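Local coordinates for putative Lipoprotein (PDB 3U24) that is of unknown function but binds zinc and calcium ions and probably resembles the metallopeptidases of the Peptidase_MA clan, at residues 54-59 against 150-155; 244-249 against 258-263; 251-256 against 517-522. All coordinates share one frame; numbering follows the deposited sequence.

Contact 1. Residues 54-59 against 150-155; sequences GYLEIP and ENIPAY. With EDO (1,2-ethanediol), chain Y.
Tyr155 N donates to Asn151 O at 2.9 Å, the first-turn bond of helix 152-162, and Leu56 packs against both residues. Leu56 CG lies anti to the backbone N (chi1 179°), which sets it beside Tyr155 CD2. Its CD2 methyl rests on the turn, 3.9 Å from Asn151 C, and also touches Ile152 CG1 and Tyr155 CB. The Leu56 and Tyr155 side chains cross at about a right angle.

The tyrosine ring is met in two ways by the loop. Pro59 CG lies over one face, 4.2 Å from the ring centroid and offset toward the rim, a CH-pi contact. Pro59 CD is closer to the rim, 3.5 Å from Tyr155 CD2. The backbone carbonyl of Glu57 comes in at the edge instead, its O in the ring plane and 3.5 Å from Tyr155 CD2. Beyond the ring, Tyr155 OH bonds to Asn122 N, which would limit movement of the ring.

The arrangement joins the loop between helices 41-47 and 61-79 to a helix N-terminus. Asn151 holds the N-cap position, but its side chain makes no capping bond. A 1,2-ethanediol, probably from the crystallisation liquor, takes up one first-turn amide: Ala154 N donates to its O2 at 3.2 Å. The other hydroxyl of the diol sits implausibly close to Glu150 O, so the details of that pose are doubtful.

Ile58 closes the side nearer Ala154. Its CD1 is 4.1 Å from Ala154 CB and also borders Asn151 CB and CG; the Ile58 and Asn151 side chains cross at about a right angle. Ile58 CG2 sits 3.8 Å from Ala154 O. Glu57 turns from the helix and bonds to Thr42 and Ser40.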
ATOM      1  N   GLY A  54       4.994 -26.581   3.229  1.00 25.29           N
ATOM      2  CA  GLY A  54       6.261 -27.269   3.185  1.00 25.90           C
ATOM      3  C   GLY A  54       7.054 -27.173   1.891  1.00 27.07           C
ATOM      4  O   GLY A  54       8.164 -27.701   1.809  1.00 26.32           O
ATOM      5  N   TYR A  55       6.490 -26.512   0.890  1.00 28.94           N
ATOM      6  CA  TYR A  55       7.070 -26.461  -0.443  1.00 29.22           C
ATOM      7  C   TYR A  55       7.634 -25.088  -0.690  1.00 27.40           C
ATOM      8  O   TYR A  55       6.902 -24.116  -0.722  1.00 26.77           O
ATOM      9  CB  TYR A  55       5.989 -26.729  -1.482  1.00 33.56           C
ATOM     10  CG  TYR A  55       6.543 -26.797  -2.877  1.00 37.38           C
ATOM     11  CD1 TYR A  55       7.185 -27.942  -3.313  1.00 41.70           C
ATOM     12  CD2 TYR A  55       6.475 -25.707  -3.742  1.00 39.95           C
ATOM     13  CE1 TYR A  55       7.730 -28.023  -4.583  1.00 45.05           C
ATOM     14  CE2 TYR A  55       7.017 -25.774  -5.025  1.00 42.24           C
ATOM     15  CZ  TYR A  55       7.640 -26.942  -5.428  1.00 44.93           C
ATOM     16  OH  TYR A  55       8.190 -27.061  -6.662  1.00 50.71           O
ATOM     17  N   LEU A  56       8.944 -24.994  -0.851  1.00 26.27           N
ATOM     18  CA  LEU A  56       9.596 -23.731  -1.172  1.00 25.45           C
ATOM     19  C   LEU A  56       9.838 -23.711  -2.661  1.00 25.86           C
ATOM     20  O   LEU A  56      10.588 -24.529  -3.159  1.00 25.36           O
ATOM     21  CB  LEU A  56      10.929 -23.622  -0.446  1.00 25.07           C
ATOM     22  CG  LEU A  56      11.785 -22.382  -0.673  1.00 23.80           C
ATOM     23  CD1 LEU A  56      11.081 -21.127  -0.197  1.00 23.12           C
ATOM     24  CD2 LEU A  56      13.138 -22.568   0.008  1.00 23.46           C
ATOM     25  N   GLU A  57       9.211 -22.774  -3.365  1.00 26.02           N
ATOM     26  CA  GLU A  57       9.426 -22.645  -4.813  1.00 27.25           C
ATOM     27  C   GLU A  57      10.843 -22.171  -5.063  1.00 25.88           C
ATOM     28  O   GLU A  57      11.324 -21.293  -4.369  1.00 26.65           O
ATOM     29  CB  GLU A  57       8.445 -21.653  -5.452  1.00 27.76           C
ATOM     30  CG  GLU A  57       6.975 -21.963  -5.155  1.00 29.69           C
ATOM     31  CD  GLU A  57       6.378 -21.097  -4.023  1.00 30.61           C
ATOM     32  OE1 GLU A  57       7.057 -20.887  -2.981  1.00 32.43           O
ATOM     33  OE2 GLU A  57       5.227 -20.628  -4.171  1.00 30.20           O
ATOM     34  N   ILE A  58      11.531 -22.800  -6.000  1.00 25.79           N
ATOM     35  CA  ILE A  58      12.878 -22.398  -6.370  1.00 25.88           C
ATOM     36  C   ILE A  58      12.701 -21.428  -7.531  1.00 26.09           C
ATOM     37  O   ILE A  58      12.085 -21.764  -8.557  1.00 26.44           O
ATOM     38  CB  ILE A  58      13.748 -23.598  -6.757  1.00 26.70           C
ATOM     39  CG1 ILE A  58      13.930 -24.522  -5.543  1.00 27.84           C
ATOM     40  CG2 ILE A  58      15.137 -23.140  -7.240  1.00 25.53           C
ATOM     41  CD1 ILE A  58      14.129 -25.985  -5.892  1.00 28.38           C
ATOM     42  N   PRO A  59      13.184 -20.199  -7.373  1.00 25.89           N
ATOM     43  CA  PRO A  59      12.898 -19.188  -8.404  1.00 25.99           C
ATOM     44  C   PRO A  59      13.932 -19.267  -9.516  1.00 25.76           C
ATOM     45  O   PRO A  59      14.752 -18.403  -9.653  1.00 26.38           O
ATOM     46  CB  PRO A  59      12.993 -17.884  -7.620  1.00 25.95           C
ATOM     47  CG  PRO A  59      14.033 -18.177  -6.572  1.00 25.83           C
ATOM     48  CD  PRO A  59      14.015 -19.659  -6.289  1.00 25.79           C
ATOM     49  N   GLU A 150      14.375 -27.756   3.278  1.00 25.97           N
ATOM     50  CA  GLU A 150      15.077 -28.695   2.382  1.00 28.40           C
ATOM     51  C   GLU A 150      15.808 -27.963   1.300  1.00 26.33           C
ATOM     52  O   GLU A 150      17.013 -28.136   1.154  1.00 26.45           O
ATOM     53  CB  GLU A 150      14.127 -29.672   1.676  1.00 34.00           C
ATOM     54  CG  GLU A 150      13.871 -31.005   2.390  1.00 42.23           C
ATOM     55  CD  GLU A 150      12.713 -31.838   1.779  1.00 47.85           C
ATOM     56  OE1 GLU A 150      11.503 -31.455   1.972  1.00 47.54           O
ATOM     57  OE2 GLU A 150      13.031 -32.886   1.136  1.00 55.09           O
ATOM     58  N   ASN A 151      15.082 -27.116   0.579  1.00 25.06           N
ATOM     59  CA  ASN A 151      15.620 -26.428  -0.609  1.00 25.06           C
ATOM     60  C   ASN A 151      16.156 -25.005  -0.444  1.00 22.37           C
ATOM     61  O   ASN A 151      16.353 -24.308  -1.424  1.00 21.97           O
ATOM     62  CB  ASN A 151      14.604 -26.536  -1.760  1.00 26.32           C
ATOM     63  CG  ASN A 151      14.503 -27.977  -2.257  1.00 29.27           C
ATOM     64  OD1 ASN A 151      15.538 -28.651  -2.383  1.00 33.87           O
ATOM     65  ND2 ASN A 151      13.301 -28.492  -2.406  1.00 29.41           N
ATOM     66  N   ILE A 152      16.489 -24.622   0.766  1.00 20.83           N
ATOM     67  CA  ILE A 152      17.083 -23.315   0.961  1.00 20.72           C
ATOM     68  C   ILE A 152      18.395 -23.116   0.180  1.00 20.95           C
ATOM     69  O   ILE A 152      18.586 -22.045  -0.393  1.00 20.19           O
ATOM     70  CB  ILE A 152      17.238 -22.940   2.464  1.00 20.21           C
ATOM     71  CG1 ILE A 152      15.852 -22.637   3.042  1.00 19.86           C
ATOM     72  CG2 ILE A 152      18.195 -21.759   2.654  1.00 19.87           C
ATOM     73  CD1 ILE A 152      15.772 -22.454   4.543  1.00 19.88           C
ATOM     74  N   PRO A 153      19.309 -24.114   0.178  1.00 21.54           N
ATOM     75  CA  PRO A 153      20.553 -23.901  -0.628  1.00 21.96           C
ATOM     76  C   PRO A 153      20.224 -23.695  -2.087  1.00 21.92           C
ATOM     77  O   PRO A 153      20.786 -22.819  -2.759  1.00 21.73           O
ATOM     78  CB  PRO A 153      21.320 -25.203  -0.427  1.00 22.15           C
ATOM     79  CG  PRO A 153      20.971 -25.565   0.995  1.00 22.30           C
ATOM     80  CD  PRO A 153      19.489 -25.222   1.128  1.00 21.71           C
ATOM     81  N   ALA A 154      19.283 -24.489  -2.571  1.00 21.83           N
ATOM     82  CA  ALA A 154      18.886 -24.397  -4.002  1.00 21.53           C
ATOM     83  C   ALA A 154      18.268 -23.051  -4.348  1.00 20.09           C
ATOM     84  O   ALA A 154      18.465 -22.527  -5.412  1.00 19.19           O
ATOM     85  CB  ALA A 154      17.917 -25.501  -4.367  1.00 21.44           C
ATOM     86  N   TYR A 155      17.465 -22.540  -3.427  1.00 20.14           N
ATOM     87  CA  TYR A 155      16.803 -21.258  -3.588  1.00 19.18           C
ATOM     88  C   TYR A 155      17.850 -20.181  -3.813  1.00 19.06           C
ATOM     89  O   TYR A 155      17.717 -19.428  -4.712  1.00 18.27           O
ATOM     90  CB  TYR A 155      15.977 -20.945  -2.333  1.00 19.29           C
ATOM     91  CG  TYR A 155      15.261 -19.633  -2.361  1.00 18.61           C
ATOM     92  CD1 TYR A 155      15.912 -18.462  -2.007  1.00 19.00           C
ATOM     93  CD2 TYR A 155      13.944 -19.553  -2.757  1.00 18.82           C
ATOM     94  CE1 TYR A 155      15.244 -17.227  -2.035  1.00 19.06           C
ATOM     95  CE2 TYR A 155      13.248 -18.318  -2.803  1.00 18.86           C
ATOM     96  CZ  TYR A 155      13.905 -17.164  -2.436  1.00 19.32           C
ATOM     97  OH  TYR A 155      13.245 -15.944  -2.460  1.00 20.76           O
TER
HETATM   98  C1  EDO Y 610      18.146 -29.987  -1.639  1.00 40.65           C
HETATM   99  O1  EDO Y 610      18.149 -29.812  -0.208  1.00 33.38           O
HETATM  100  C2  EDO Y 610      18.625 -28.777  -2.472  1.00 42.31           C
HETATM  101  O2  EDO Y 610      18.880 -27.566  -1.718  1.00 42.77           O

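Contact 2. Residues 244-249 against 258-263; sequences ELYEQK and MTAKQL
The backbones come nearest at Glu247 and Ala260, with CA atoms 5.9 Å apart, where helix 243-254 meets the first turn of helix 260-289. The Glu247 side chain bridges the gap. It bends at chi2 (-74°), which swings CD toward the other helix. Its two carboxylate oxygens then take one backbone amide each. Ala260 N donates to Glu247 OE1 at 2.9 Å in a nearly straight bond (172°). Lys261 N donates to Glu247 OE2 at 3.1 Å, more bent. Both oxygens are met on the syn side, a little out of the carboxylate plane.

Thr259 precedes the helix and forms a capping box with Gln262: Gln262 N donates to Thr259 OG1 at 3.0 Å, and Thr259 N to Gln262 OE1 at 2.8 Å. Alongside, Ala260 CB meets the Tyr246 ring at its edge, 3.7 Å from CE1. Tyr246 OH is held by Asp479 of helix 459-485.

An alanine in place of Glu247 would probably leave the amides of Ala260 and Lys261 without their acceptor and the two helices without their polar tie. The first amides of the helix are thus met by its own N-cap, Thr259, and by the carboxylate of Glu247 from another helix. The positive end of the helix dipole would be likely to stabilise the negative charge of Glu247.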
ATOM      1  N   GLU A 244       9.311   4.057 -20.585  1.00 29.55           N
ATOM      2  CA  GLU A 244       8.575   2.957 -21.180  1.00 30.67           C
ATOM      3  C   GLU A 244       8.091   1.979 -20.098  1.00 27.88           C
ATOM      4  O   GLU A 244       6.918   1.609 -20.085  1.00 26.69           O
ATOM      5  CB  GLU A 244       9.366   2.217 -22.265  1.00 36.10           C
ATOM      6  CG  GLU A 244       8.483   1.184 -23.013  1.00 45.05           C
ATOM      7  CD  GLU A 244       9.063   0.584 -24.306  1.00 56.42           C
ATOM      8  OE1 GLU A 244      10.301   0.354 -24.392  1.00 63.01           O
ATOM      9  OE2 GLU A 244       8.257   0.302 -25.251  1.00 67.10           O
ATOM     10  N   LEU A 245       8.992   1.544 -19.226  1.00 25.05           N
ATOM     11  CA  LEU A 245       8.640   0.621 -18.150  1.00 24.05           C
ATOM     12  C   LEU A 245       7.692   1.261 -17.125  1.00 22.79           C
ATOM     13  O   LEU A 245       6.821   0.581 -16.579  1.00 21.55           O
ATOM     14  CB  LEU A 245       9.878   0.044 -17.475  1.00 23.28           C
ATOM     15  CG  LEU A 245      10.753  -0.875 -18.340  1.00 23.69           C
ATOM     16  CD1 LEU A 245      12.045  -1.234 -17.597  1.00 22.85           C
ATOM     17  CD2 LEU A 245      10.010  -2.141 -18.763  1.00 23.10           C
ATOM     18  N   TYR A 246       7.837   2.568 -16.919  1.00 22.04           N
ATOM     19  CA  TYR A 246       7.084   3.251 -15.887  1.00 21.29           C
ATOM     20  C   TYR A 246       5.634   3.317 -16.314  1.00 21.31           C
ATOM     21  O   TYR A 246       4.755   2.932 -15.553  1.00 20.76           O
ATOM     22  CB  TYR A 246       7.647   4.638 -15.600  1.00 21.00           C
ATOM     23  CG  TYR A 246       7.067   5.282 -14.359  1.00 20.21           C
ATOM     24  CD1 TYR A 246       5.890   6.000 -14.433  1.00 20.33           C
ATOM     25  CD2 TYR A 246       7.705   5.191 -13.141  1.00 19.93           C
ATOM     26  CE1 TYR A 246       5.334   6.609 -13.335  1.00 19.94           C
ATOM     27  CE2 TYR A 246       7.171   5.781 -12.021  1.00 20.03           C
ATOM     28  CZ  TYR A 246       5.964   6.505 -12.133  1.00 20.42           C
ATOM     29  OH  TYR A 246       5.383   7.130 -11.052  1.00 20.13           O
ATOM     30  N   GLU A 247       5.387   3.736 -17.542  1.00 21.84           N
ATOM     31  CA  GLU A 247       4.037   3.743 -18.076  1.00 22.09           C
ATOM     32  C   GLU A 247       3.387   2.357 -18.085  1.00 23.07           C
ATOM     33  O   GLU A 247       2.203   2.232 -17.747  1.00 22.33           O
ATOM     34  CB  GLU A 247       4.018   4.305 -19.482  1.00 22.62           C
ATOM     35  CG  GLU A 247       4.338   5.805 -19.573  1.00 23.11           C
ATOM     36  CD  GLU A 247       3.194   6.692 -19.089  1.00 23.65           C
ATOM     37  OE1 GLU A 247       2.121   6.170 -18.662  1.00 22.77           O
ATOM     38  OE2 GLU A 247       3.365   7.931 -19.097  1.00 24.05           O
ATOM     39  N   GLN A 248       4.133   1.317 -18.469  1.00 24.02           N
ATOM     40  CA  GLN A 248       3.559  -0.024 -18.500  1.00 24.58           C
ATOM     41  C   GLN A 248       3.246  -0.419 -17.051  1.00 23.39           C
ATOM     42  O   GLN A 248       2.147  -0.932 -16.777  1.00 23.82           O
ATOM     43  CB  GLN A 248       4.466  -1.074 -19.210  1.00 27.54           C
ATOM     44  CG  GLN A 248       4.617  -0.891 -20.720  1.00 31.42           C
ATOM     45  CD  GLN A 248       5.784  -1.666 -21.448  1.00 35.18           C
ATOM     46  OE1 GLN A 248       6.777  -2.101 -20.852  1.00 37.72           O
ATOM     47  NE2 GLN A 248       5.659  -1.773 -22.771  1.00 37.80           N
ATOM     48  N   LYS A 249       4.169  -0.175 -16.109  1.00 21.96           N
ATOM     49  CA  LYS A 249       3.919  -0.555 -14.708  1.00 21.51           C
ATOM     50  C   LYS A 249       2.718   0.202 -14.121  1.00 20.48           C
ATOM     51  O   LYS A 249       1.916  -0.364 -13.388  1.00 19.24           O
ATOM     52  CB  LYS A 249       5.153  -0.333 -13.828  1.00 21.93           C
ATOM     53  CG  LYS A 249       5.049  -0.911 -12.409  1.00 22.33           C
ATOM     54  CD  LYS A 249       6.437  -0.937 -11.730  1.00 23.21           C
ATOM     55  CE  LYS A 249       6.531  -1.796 -10.468  1.00 23.37           C
ATOM     56  NZ  LYS A 249       5.645  -1.342  -9.391  1.00 24.54           N
HETATM   57  N   MSE A 258      -5.867   7.203 -17.421  1.00 27.12           N
HETATM   58  CA  MSE A 258      -4.955   8.150 -18.084  1.00 27.63           C
HETATM   59  C   MSE A 258      -3.523   7.592 -17.996  1.00 25.14           C
HETATM   60  O   MSE A 258      -3.287   6.583 -17.289  1.00 23.68           O
HETATM   61  CB  MSE A 258      -5.060   9.515 -17.419  1.00 29.68           C
HETATM   62  CG  MSE A 258      -4.517   9.550 -16.005  1.00 32.28           C
HETATM   63 SE   MSE A 258      -4.802  11.259 -15.026  1.00 36.87          SE
HETATM   64  CE  MSE A 258      -6.418  10.892 -13.953  1.00 34.17           C
ATOM     65  N   THR A 259      -2.588   8.196 -18.724  1.00 23.00           N
ATOM     66  CA  THR A 259      -1.167   7.803 -18.594  1.00 22.24           C
ATOM     67  C   THR A 259      -0.534   8.459 -17.362  1.00 21.67           C
ATOM     68  O   THR A 259      -1.102   9.386 -16.765  1.00 20.97           O
ATOM     69  CB  THR A 259      -0.334   8.247 -19.805  1.00 21.96           C
ATOM     70  OG1 THR A 259      -0.306   9.670 -19.812  1.00 21.61           O
ATOM     71  CG2 THR A 259      -0.916   7.714 -21.130  1.00 22.57           C
ATOM     72  N   ALA A 260       0.691   8.034 -17.042  1.00 21.61           N
ATOM     73  CA  ALA A 260       1.422   8.577 -15.891  1.00 21.20           C
ATOM     74  C   ALA A 260       1.799  10.014 -16.215  1.00 21.47           C
ATOM     75  O   ALA A 260       1.721  10.876 -15.365  1.00 20.89           O
ATOM     76  CB  ALA A 260       2.663   7.736 -15.575  1.00 20.57           C
ATOM     77  N   LYS A 261       2.150  10.268 -17.475  1.00 21.90           N
ATOM     78  CA  LYS A 261       2.504  11.611 -17.912  1.00 22.57           C
ATOM     79  C   LYS A 261       1.297  12.516 -17.707  1.00 22.44           C
ATOM     80  O   LYS A 261       1.399  13.604 -17.217  1.00 21.53           O
ATOM     81  CB  LYS A 261       2.899  11.589 -19.389  1.00 23.96           C
ATOM     82  CG  LYS A 261       3.340  12.942 -19.946  1.00 25.12           C
ATOM     83  CD  LYS A 261       3.887  12.771 -21.348  1.00 26.71           C
ATOM     84  CE  LYS A 261       4.724  13.974 -21.761  1.00 29.04           C
ATOM     85  NZ  LYS A 261       4.888  13.958 -23.240  1.00 29.02           N
ATOM     86  N   GLN A 262       0.123  12.034 -18.073  1.00 22.73           N
ATOM     87  CA  GLN A 262      -1.058  12.854 -17.843  1.00 23.10           C
ATOM     88  C   GLN A 262      -1.281  13.155 -16.367  1.00 22.66           C
ATOM     89  O   GLN A 262      -1.624  14.284 -15.994  1.00 23.81           O
ATOM     90  CB  GLN A 262      -2.306  12.188 -18.434  1.00 23.00           C
ATOM     91  CG  GLN A 262      -2.480  12.359 -19.922  1.00 22.67           C
ATOM     92  CD  GLN A 262      -3.670  11.535 -20.375  1.00 23.14           C
ATOM     93  OE1 GLN A 262      -3.649  10.300 -20.310  1.00 23.19           O
ATOM     94  NE2 GLN A 262      -4.734  12.212 -20.793  1.00 22.68           N
ATOM     95  N   LEU A 263      -1.111  12.160 -15.516  1.00 22.17           N
ATOM     96  CA  LEU A 263      -1.309  12.397 -14.074  1.00 22.05           C
ATOM     97  C   LEU A 263      -0.275  13.425 -13.529  1.00 22.08           C
ATOM     98  O   LEU A 263      -0.595  14.276 -12.703  1.00 21.58           O
ATOM     99  CB  LEU A 263      -1.165  11.108 -13.294  1.00 21.13           C
ATOM    100  CG  LEU A 263      -1.519  11.195 -11.792  1.00 20.84           C
ATOM    101  CD1 LEU A 263      -3.028  11.350 -11.575  1.00 20.23           C
ATOM    102  CD2 LEU A 263      -0.975  10.002 -11.070  1.00 19.79           C
TER

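Contact 3. Residues 251-256 against 517-522; sequences AFDIQA and SQVQLT. With ACY (acetic acid), chain Q.
Ile254 and Val519 form the tight part of this contact. Their side chains slide past each other in opposite directions, and Ile254 CG1 comes within 3.7 Å of Val519 CG1. Val519 CG1 lies anti to its own backbone N (chi1 170°), which puts it against Ile254 CG1. Ile254 CD1 goes on to Thr522 and stops 4.0 Å from its OG1.

That hydroxyl is already occupied. Thr522 OG1 donates to Val519 O at 2.8 Å, in the carbonyl plane and on a lone pair. Thr522 N donates to the same oxygen, also at 2.8 Å. Two bonds therefore grip Val519 O and tie the turn that carries both partners of Ile254. The Val519 amide is held by Asp479.

The other side is looser and more exposed. Asp253 OD2 comes nearest to Val519 CG1, at 3.8 Å. Its polar partner is Lys249, which forms a salt bridge with it and also bonds to Gln518 O. The lysine thus links the helix to the loop where the two segments have no direct bond. Gln518 NE2 binds an acetic acid molecule, probably from the crystallisation liquor, donating to its O at 3.2 Å.

The contact sets the end of helix 243-254 against the loop between helices 504-516 and 523-542. This is buried packing in a largely helical fold. The Ile254 side chain lies about 9 Å from that of Glu439, which with His408 and His414 binds zinc, an arrangement consistent with a metallopeptidase-like centre.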
ATOM      1  N   ALA A 251       0.209   1.398 -15.833  1.00 20.72           N
ATOM      2  CA  ALA A 251      -1.048   0.817 -16.362  1.00 20.79           C
ATOM      3  C   ALA A 251      -1.440  -0.467 -15.618  1.00 21.39           C
ATOM      4  O   ALA A 251      -2.600  -0.607 -15.252  1.00 21.23           O
ATOM      5  CB  ALA A 251      -0.979   0.580 -17.859  1.00 20.47           C
ATOM      6  N   PHE A 252      -0.486  -1.372 -15.332  1.00 21.22           N
ATOM      7  CA  PHE A 252      -0.816  -2.642 -14.684  1.00 21.88           C
ATOM      8  C   PHE A 252      -1.173  -2.490 -13.198  1.00 22.49           C
ATOM      9  O   PHE A 252      -2.141  -3.109 -12.728  1.00 21.48           O
ATOM     10  CB  PHE A 252       0.330  -3.687 -14.781  1.00 22.14           C
ATOM     11  CG  PHE A 252       0.513  -4.287 -16.140  1.00 22.22           C
ATOM     12  CD1 PHE A 252      -0.569  -4.835 -16.832  1.00 22.87           C
ATOM     13  CD2 PHE A 252       1.768  -4.348 -16.719  1.00 22.46           C
ATOM     14  CE1 PHE A 252      -0.405  -5.398 -18.069  1.00 22.89           C
ATOM     15  CE2 PHE A 252       1.952  -4.915 -17.970  1.00 22.46           C
ATOM     16  CZ  PHE A 252       0.854  -5.430 -18.652  1.00 23.07           C
ATOM     17  N   ASP A 253      -0.428  -1.662 -12.468  1.00 23.38           N
ATOM     18  CA  ASP A 253      -0.621  -1.516 -11.030  1.00 24.14           C
ATOM     19  C   ASP A 253      -1.824  -0.631 -10.704  1.00 25.23           C
ATOM     20  O   ASP A 253      -2.607  -0.962  -9.815  1.00 26.27           O
ATOM     21  CB  ASP A 253       0.620  -0.876 -10.370  1.00 26.36           C
ATOM     22  CG  ASP A 253       1.842  -1.792 -10.347  1.00 29.38           C
ATOM     23  OD1 ASP A 253       1.723  -2.974 -10.752  1.00 31.44           O
ATOM     24  OD2 ASP A 253       2.932  -1.331  -9.879  1.00 32.60           O
ATOM     25  N   ILE A 254      -1.951   0.523 -11.377  1.00 24.21           N
ATOM     26  CA  ILE A 254      -2.959   1.532 -11.009  1.00 23.65           C
ATOM     27  C   ILE A 254      -4.252   1.356 -11.813  1.00 25.02           C
ATOM     28  O   ILE A 254      -5.343   1.510 -11.304  1.00 26.83           O
ATOM     29  CB  ILE A 254      -2.384   2.918 -11.274  1.00 23.29           C
ATOM     30  CG1 ILE A 254      -1.072   3.120 -10.486  1.00 23.08           C
ATOM     31  CG2 ILE A 254      -3.365   4.027 -10.928  1.00 22.61           C
ATOM     32  CD1 ILE A 254      -1.168   3.032  -8.964  1.00 22.38           C
ATOM     33  N   GLN A 255      -4.110   0.988 -13.076  1.00 24.99           N
ATOM     34  CA  GLN A 255      -5.223   0.803 -13.971  1.00 26.19           C
ATOM     35  C   GLN A 255      -6.048   2.058 -14.070  1.00 24.75           C
ATOM     36  O   GLN A 255      -7.268   2.019 -14.121  1.00 25.88           O
ATOM     37  CB  GLN A 255      -6.074  -0.418 -13.579  1.00 27.56           C
ATOM     38  CG  GLN A 255      -5.354  -1.742 -13.650  1.00 29.19           C
ATOM     39  CD  GLN A 255      -6.276  -2.925 -13.417  1.00 31.60           C
ATOM     40  OE1 GLN A 255      -6.295  -3.506 -12.309  1.00 37.34           O
ATOM     41  NE2 GLN A 255      -7.012  -3.303 -14.430  1.00 29.40           N
ATOM     42  N   ALA A 256      -5.361   3.174 -14.123  1.00 24.84           N
ATOM     43  CA  ALA A 256      -5.977   4.481 -14.301  1.00 24.48           C
ATOM     44  C   ALA A 256      -6.481   4.608 -15.729  1.00 24.64           C
ATOM     45  O   ALA A 256      -6.034   3.903 -16.670  1.00 24.10           O
ATOM     46  CB  ALA A 256      -4.955   5.586 -14.053  1.00 24.23           C
ATOM     47  N   SER A 517      11.162   1.580  -4.798  1.00 25.95           N
ATOM     48  CA  SER A 517       9.883   1.207  -5.387  1.00 25.88           C
ATOM     49  C   SER A 517       9.522   2.205  -6.494  1.00 25.03           C
ATOM     50  O   SER A 517      10.087   3.313  -6.584  1.00 26.50           O
ATOM     51  CB  SER A 517       8.799   1.223  -4.315  1.00 26.24           C
ATOM     52  OG  SER A 517       8.542   2.561  -3.914  1.00 26.96           O
ATOM     53  N   GLN A 518       8.600   1.789  -7.342  1.00 23.96           N
ATOM     54  CA  GLN A 518       8.130   2.573  -8.471  1.00 23.66           C
ATOM     55  C   GLN A 518       6.598   2.471  -8.521  1.00 23.79           C
ATOM     56  O   GLN A 518       6.044   1.404  -8.157  1.00 23.41           O
ATOM     57  CB  GLN A 518       8.707   2.018  -9.775  1.00 23.38           C
ATOM     58  CG  GLN A 518      10.176   1.658  -9.697  1.00 24.04           C
ATOM     59  CD  GLN A 518      10.372   0.275  -9.153  1.00 23.57           C
ATOM     60  OE1 GLN A 518       9.532  -0.572  -9.343  1.00 24.03           O
ATOM     61  NE2 GLN A 518      11.465   0.049  -8.457  1.00 23.22           N
ATOM     62  N   VAL A 519       5.949   3.582  -8.913  1.00 22.89           N
ATOM     63  CA  VAL A 519       4.511   3.657  -9.195  1.00 22.87           C
ATOM     64  C   VAL A 519       3.624   3.690  -7.944  1.00 23.68           C
ATOM     65  O   VAL A 519       2.684   4.496  -7.845  1.00 24.38           O
ATOM     66  CB  VAL A 519       4.095   2.559 -10.212  1.00 22.82           C
ATOM     67  CG1 VAL A 519       2.605   2.456 -10.331  1.00 22.87           C
ATOM     68  CG2 VAL A 519       4.693   2.880 -11.584  1.00 22.80           C
ATOM     69  N   GLN A 520       3.924   2.872  -6.947  1.00 24.05           N
ATOM     70  CA  GLN A 520       3.057   2.804  -5.755  1.00 23.95           C
ATOM     71  C   GLN A 520       2.768   4.191  -5.146  1.00 22.99           C
ATOM     72  O   GLN A 520       1.658   4.462  -4.675  1.00 22.07           O
ATOM     73  CB  GLN A 520       3.629   1.797  -4.735  1.00 24.99           C
ATOM     74  CG  GLN A 520       2.718   1.491  -3.534  1.00 26.25           C
ATOM     75  CD  GLN A 520       2.641   2.653  -2.536  1.00 26.23           C
ATOM     76  OE1 GLN A 520       3.595   3.419  -2.386  1.00 25.68           O
ATOM     77  NE2 GLN A 520       1.470   2.817  -1.900  1.00 26.43           N
ATOM     78  N   LEU A 521       3.751   5.083  -5.203  1.00 24.18           N
ATOM     79  CA  LEU A 521       3.631   6.438  -4.607  1.00 23.60           C
ATOM     80  C   LEU A 521       2.605   7.284  -5.326  1.00 22.89           C
ATOM     81  O   LEU A 521       2.046   8.173  -4.705  1.00 22.83           O
ATOM     82  CB  LEU A 521       4.973   7.183  -4.558  1.00 23.81           C
ATOM     83  CG  LEU A 521       5.760   6.896  -3.277  1.00 25.27           C
ATOM     84  CD1 LEU A 521       7.214   7.352  -3.439  1.00 24.65           C
ATOM     85  CD2 LEU A 521       5.089   7.563  -2.077  1.00 23.53           C
ATOM     86  N   THR A 522       2.352   7.027  -6.607  1.00 22.06           N
ATOM     87  CA  THR A 522       1.304   7.763  -7.335  1.00 22.67           C
ATOM     88  C   THR A 522      -0.145   7.322  -7.000  1.00 22.67           C
ATOM     89  O   THR A 522      -1.102   7.996  -7.368  1.00 22.49           O
ATOM     90  CB  THR A 522       1.474   7.649  -8.871  1.00 23.59           C
ATOM     91  OG1 THR A 522       1.138   6.317  -9.279  1.00 22.90           O
ATOM     92  CG2 THR A 522       2.919   7.969  -9.306  1.00 22.30           C
TER
HETATM   93  C   ACY Q 601      10.822  -3.405  -7.607  1.00 42.68           C
HETATM   94  O   ACY Q 601      11.559  -2.709  -6.858  1.00 41.69           O
HETATM   95  OXT ACY Q 601       9.738  -2.978  -8.112  1.00 45.54           O
HETATM   96  CH3 ACY Q 601      11.210  -4.821  -7.869  1.00 37.79           C

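Contacts 2 and 3 are neighbours, with centres about 8 Å apart, and both use helix 243-254. They meet where Tyr246 of contact 2 packs against Val519 and Thr522 of contact 3. Contact 1 is remote: its centre lies about 36 Å from that of contact 2 and about 30 Å from that of contact 3. Along the chain, contact 1 closes first. The segments of contacts 2 and 3 then alternate, so helix 243-254 ties the next helix, 260-289, to a loop about 260 residues further on. All six segments fall in the DUF885 range. Contact 3 is the most central, while contact 1 joins parts from early in the chain.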